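Local coordinates for protein Alp7A (Bacillus subtilis, PDB 5EC0) that binds ADP in an actin-type nucleotide cleft and, as a plasmid-encoded bacterial actin, probably assembles into filaments that segregate plasmid DNA, at residues Ile33-Glu36 and Ala37-Lys41; Glu266-Ile269 and Tyr270-Gly274. All coordinates share one frame; numbering follows the deposited sequence.

Contact 1: Ile33-Glu36 and Ala37-Lys41; sequences ISKE and AAEGK
Lys-35 leaves its backbone with CG anti to N (chi1 171°), runs extended to CE and bends at the last torsion (chi4 -74°), which turns NZ onto Glu-39, one helical turn further on. Glu-39 answers with CG beside its own backbone N, and its OE1 receives Lys-35 NZ at 3.0 Å in a salt bridge. The ammonium comes in on the syn side of OE1 but 33° out of the carboxylate plane, and Lys-35 CG also lies close, 3.4 Å from Glu-39 OE1. Both residues are exposed, so solvent probably weakens the attraction.

Ser-34 is the N-cap of the short helix 35-38. Its OG accepts from Ala-37 N at 3.3 Å and satisfies an amide of the first turn. Two i to i+4 backbone bonds complete the turn, Ala-38 N to Ser-34 O at 3.1 Å and Glu-39 N to Lys-35 O, also 3.1 Å. Glu-39 already leaves helical angles, and Gly-40 follows with positive phi, a conformation that favours glycine.

On the inner side Ile-33 lies under the turn. CD1, at the end of its extended arm, meets Ala-38 CB at 3.7 Å, while its CB faces Ala-37 CB at 4.1 Å. Ile-33 also touches Tyr-68 and Leu-70 of strand 65-71, and both Ile-33 and Ala-38 rest on Leu-57 of strand 56-62, which seats the helix against the sheet just after strand 22-33.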
loop_
_atom_site.group_PDB
_atom_site.type_symbol
_atom_site.label_atom_id
_atom_site.label_comp_id
_atom_site.label_asym_id
_atom_site.label_seq_id
_atom_site.Cartn_x
_atom_site.Cartn_y
_atom_site.Cartn_z
ATOM N N ILE A 33 6.474 -6.187 22.711
ATOM C CA ILE A 33 6.753 -5.874 24.102
ATOM C C ILE A 33 6.509 -7.118 24.950
ATOM O O ILE A 33 6.011 -8.119 24.447
ATOM C CB ILE A 33 5.873 -4.713 24.582
ATOM C CG1 ILE A 33 4.399 -5.135 24.555
ATOM C CG2 ILE A 33 6.079 -3.493 23.681
ATOM C CD1 ILE A 33 3.425 -4.056 24.987
ATOM N N SER A 34 6.837 -7.060 26.236
ATOM C CA SER A 34 6.683 -8.232 27.097
ATOM C C SER A 34 5.304 -8.241 27.742
ATOM O O SER A 34 4.545 -7.282 27.606
ATOM C CB SER A 34 7.772 -8.266 28.173
ATOM O OG SER A 34 7.530 -7.285 29.166
ATOM N N LYS A 35 4.978 -9.323 28.444
ATOM C CA LYS A 35 3.686 -9.426 29.112
ATOM C C LYS A 35 3.509 -8.332 30.168
ATOM O O LYS A 35 2.467 -7.673 30.221
ATOM C CB LYS A 35 3.520 -10.809 29.753
ATOM C CG LYS A 35 2.299 -10.942 30.662
ATOM C CD LYS A 35 2.099 -12.378 31.106
ATOM C CE LYS A 35 0.928 -12.522 32.068
ATOM N NZ LYS A 35 1.228 -11.999 33.441
ATOM N N GLU A 36 4.524 -8.121 31.001
ATOM C CA GLU A 36 4.376 -7.148 32.065
ATOM C C GLU A 36 4.360 -5.738 31.485
ATOM O O GLU A 36 3.722 -4.859 32.043
ATOM C CB GLU A 36 5.483 -7.286 33.119
ATOM C CG GLU A 36 6.547 -6.210 33.041
ATOM C CD GLU A 36 7.704 -6.447 33.976
ATOM O OE1 GLU A 36 7.682 -7.454 34.719
ATOM O OE2 GLU A 36 8.639 -5.620 33.959
ATOM N N ALA A 37 5.050 -5.512 30.370
ATOM C CA ALA A 37 5.045 -4.180 29.767
ATOM C C ALA A 37 3.651 -3.848 29.217
ATOM O O ALA A 37 3.201 -2.709 29.308
ATOM C CB ALA A 37 6.099 -4.075 28.668
ATOM N N ALA A 38 2.974 -4.860 28.676
ATOM C CA ALA A 38 1.625 -4.711 28.119
ATOM C C ALA A 38 0.584 -4.498 29.215
ATOM O O ALA A 38 -0.435 -3.831 29.010
ATOM C CB ALA A 38 1.268 -5.930 27.278
ATOM N N GLU A 39 0.843 -5.082 30.378
ATOM C CA GLU A 39 0.052 -4.799 31.566
ATOM C C GLU A 39 0.563 -3.491 32.163
ATOM O O GLU A 39 1.765 -3.270 32.250
ATOM C CB GLU A 39 0.147 -5.961 32.558
ATOM C CG GLU A 39 -0.121 -7.319 31.901
ATOM C CD GLU A 39 -0.105 -8.486 32.878
ATOM O OE1 GLU A 39 0.990 -9.020 33.157
ATOM O OE2 GLU A 39 -1.191 -8.883 33.350
ATOM N N GLY A 40 -0.334 -2.590 32.536
ATOM C CA GLY A 40 0.119 -1.287 33.002
ATOM C C GLY A 40 0.707 -0.434 31.882
ATOM O O GLY A 40 1.301 0.617 32.127
ATOM N N LYS A 41 0.564 -0.915 30.649
ATOM C CA LYS A 41 0.770 -0.104 29.454
ATOM C C LYS A 41 -0.385 0.866 29.348
ATOM O O LYS A 41 -0.226 2.089 29.429
ATOM C CB LYS A 41 0.821 -0.977 28.197
ATOM C CG LYS A 41 0.656 -0.220 26.878
ATOM C CD LYS A 41 1.984 0.387 26.457
ATOM C CE LYS A 41 1.836 1.303 25.266
ATOM N NZ LYS A 41 0.895 2.419 25.547
#

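Contact 2: Glu266-Ile269 and Tyr270-Gly274; sequences EKFI and YSNIG. With ADP (adenosine-5'-diphosphate), chain D.
Tyr-270 presents opposite ring faces to helix and nucleotide: the adenine of ADP lies over one, with ADP C4 3.4 Å above the ring plane and offset toward the rim, and Lys-267 O lies 3.9 Å above the centre of the other. Its chi1 of 69° swings the ring back along helix 262-272, placing CD2 3.1 Å from Glu-266 O, the acceptor of the Tyr-270 N-H. Glu-266 reaches out fully extended, and its OE2 accepts from ribose O3' of ADP at 2.6 Å.

The packed side is that of Phe-268 and Ile-269, buried against Ile-295 of helix 292-313. Here the amide of Asn-272 lies over a face of the Phe-268 ring, the planes 29° apart, and ND2 donates in the carbonyl plane to Phe-268 O at 2.9 Å. At the helix end Ile-269 O takes both Asn-272 N and Ile-273 N. On the exposed side, Ser-271 N donates to Lys-267 O at 3.0 Å and the Lys-267 chain extends outward.

With an alanine at Tyr-270, adenine is likely to lose the ring that covers it, and Lys-267 O its cover. A ring face for the base and a carboxylate for the ribose hydroxyl imply that this helix helps to hold the base and ribose of ADP.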
loop_
_atom_site.group_PDB
_atom_site.type_symbol
_atom_site.label_atom_id
_atom_site.label_comp_id
_atom_site.label_asym_id
_atom_site.label_seq_id
_atom_site.Cartn_x
_atom_site.Cartn_y
_atom_site.Cartn_z
ATOM N N GLU A 266 7.721 14.271 5.353
ATOM C CA GLU A 266 6.888 13.434 4.498
ATOM C C GLU A 266 5.395 13.734 4.670
ATOM O O GLU A 266 4.677 13.856 3.687
ATOM C CB GLU A 266 7.179 11.965 4.798
ATOM C CG GLU A 266 6.349 10.949 4.031
ATOM C CD GLU A 266 6.541 9.548 4.586
ATOM O OE1 GLU A 266 6.613 9.406 5.829
ATOM O OE2 GLU A 266 6.637 8.598 3.784
ATOM N N LYS A 267 4.940 13.877 5.914
ATOM C CA LYS A 267 3.531 14.158 6.187
ATOM C C LYS A 267 3.120 15.554 5.727
ATOM O O LYS A 267 2.067 15.725 5.122
ATOM C CB LYS A 267 3.219 13.998 7.677
ATOM C CG LYS A 267 1.768 14.311 8.027
ATOM C CD LYS A 267 1.451 14.005 9.489
ATOM C CE LYS A 267 -0.015 14.284 9.813
ATOM N NZ LYS A 267 -0.372 13.892 11.216
ATOM N N PHE A 268 3.942 16.552 6.038
ATOM C CA PHE A 268 3.720 17.911 5.552
ATOM C C PHE A 268 3.625 17.976 4.015
ATOM O O PHE A 268 2.766 18.668 3.470
ATOM C CB PHE A 268 4.840 18.824 6.053
ATOM C CG PHE A 268 4.773 20.226 5.519
ATOM C CD1 PHE A 268 3.889 21.144 6.061
ATOM C CD2 PHE A 268 5.608 20.633 4.485
ATOM C CE1 PHE A 268 3.828 22.449 5.579
ATOM C CE2 PHE A 268 5.554 21.927 4.000
ATOM C CZ PHE A 268 4.663 22.837 4.544
ATOM N N ILE A 269 4.489 17.243 3.322
ATOM C CA ILE A 269 4.486 17.267 1.858
ATOM C C ILE A 269 3.195 16.717 1.226
ATOM O O ILE A 269 2.562 17.412 0.443
ATOM C CB ILE A 269 5.687 16.507 1.288
ATOM C CG1 ILE A 269 6.957 17.341 1.493
ATOM C CG2 ILE A 269 5.491 16.240 -0.183
ATOM C CD1 ILE A 269 8.234 16.681 1.012
ATOM N N TYR A 270 2.783 15.498 1.552
ATOM C CA TYR A 270 1.571 14.977 0.903
ATOM C C TYR A 270 0.320 15.703 1.396
ATOM O O TYR A 270 -0.621 15.894 0.634
ATOM C CB TYR A 270 1.423 13.444 1.074
ATOM C CG TYR A 270 1.131 12.893 2.454
ATOM C CD1 TYR A 270 -0.148 12.970 3.015
ATOM C CD2 TYR A 270 2.116 12.216 3.171
ATOM C CE1 TYR A 270 -0.422 12.428 4.290
ATOM C CE2 TYR A 270 1.854 11.672 4.436
ATOM C CZ TYR A 270 0.591 11.785 4.984
ATOM O OH TYR A 270 0.355 11.244 6.227
ATOM N N SER A 271 0.328 16.140 2.651
ATOM C CA SER A 271 -0.734 17.009 3.147
ATOM C C SER A 271 -0.810 18.328 2.384
ATOM O O SER A 271 -1.897 18.875 2.245
ATOM C CB SER A 271 -0.558 17.316 4.639
ATOM O OG SER A 271 -0.253 16.154 5.381
ATOM N N ASN A 272 0.326 18.842 1.899
ATOM C CA ASN A 272 0.369 20.211 1.363
ATOM C C ASN A 272 0.724 20.360 -0.109
ATOM O O ASN A 272 0.521 21.430 -0.689
ATOM C CB ASN A 272 1.349 21.061 2.166
ATOM C CG ASN A 272 0.781 21.498 3.484
ATOM O OD1 ASN A 272 0.185 22.567 3.588
ATOM N ND2 ASN A 272 0.947 20.666 4.503
ATOM N N ILE A 273 1.285 19.313 -0.707
ATOM C CA ILE A 273 1.487 19.313 -2.142
ATOM C C ILE A 273 0.102 19.449 -2.763
ATOM O O ILE A 273 -0.884 18.939 -2.218
ATOM C CB ILE A 273 2.197 18.027 -2.639
ATOM C CG1 ILE A 273 2.683 18.203 -4.083
ATOM C CG2 ILE A 273 1.284 16.802 -2.503
ATOM C CD1 ILE A 273 3.870 19.105 -4.210
ATOM N N GLY A 274 0.006 20.163 -3.876
ATOM C CA GLY A 274 -1.278 20.293 -4.534
ATOM C C GLY A 274 -1.935 21.640 -4.315
ATOM O O GLY A 274 -2.831 22.019 -5.069
HETATM P PB ADP D . 5.748 2.493 0.275
HETATM O O1B ADP D . 4.733 1.386 0.539
HETATM O O2B ADP D . 7.105 2.046 -0.241
HETATM O O3B ADP D . 5.894 3.531 1.363
HETATM P PA ADP D . 3.622 3.994 -0.996
HETATM O O1A ADP D . 2.801 3.594 0.209
HETATM O O2A ADP D . 3.045 3.852 -2.393
HETATM O O3A ADP D . 5.093 3.310 -0.962
HETATM O "O5'" ADP D . 4.078 5.514 -0.823
HETATM C "C5'" ADP D . 4.214 6.133 0.450
HETATM C "C4'" ADP D . 4.281 7.612 0.137
HETATM O "O4'" ADP D . 2.970 8.052 -0.204
HETATM C "C3'" ADP D . 4.710 8.487 1.299
HETATM O "O3'" ADP D . 6.098 8.805 1.199
HETATM C "C2'" ADP D . 3.884 9.749 1.146
HETATM O "O2'" ADP D . 4.760 10.800 0.741
HETATM C "C1'" ADP D . 2.892 9.451 0.027
HETATM N N9 ADP D . 1.488 9.805 0.342
HETATM C C8 ADP D . 0.698 10.490 -0.511
HETATM N N7 ADP D . -0.536 10.676 0.009
HETATM C C5 ADP D . -0.547 10.087 1.215
HETATM C C6 ADP D . -1.567 9.935 2.271
HETATM N N6 ADP D . -2.808 10.465 2.090
HETATM N N1 ADP D . -1.213 9.258 3.386
HETATM C C2 ADP D . 0.032 8.752 3.535
HETATM N N3 ADP D . 1.025 8.849 2.615
HETATM C C4 ADP D . 0.790 9.509 1.444
#

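Contact 1 comes first along the chain and contact 2 follows more than two hundred residues later; their centres are 35 Å apart, their nearest atoms about 18 Å, and they do not touch. They share no helix or sheet. Residues 33-41 lie at the end of strand 22-33 of the eight-stranded mixed sheet, at the surface and away from the nucleotide. Residues 266-274, within the Alp7A C-terminal domain, form the last turns of helix 262-272 and its exit, and supply Glu-266 and Tyr-270 to the ADP pocket. Glu-266 also touches Ser-13 near the chain start, so the pocket draws on distant parts of the sequence, as in the actin family, whereas contact 1 shapes a peripheral turn.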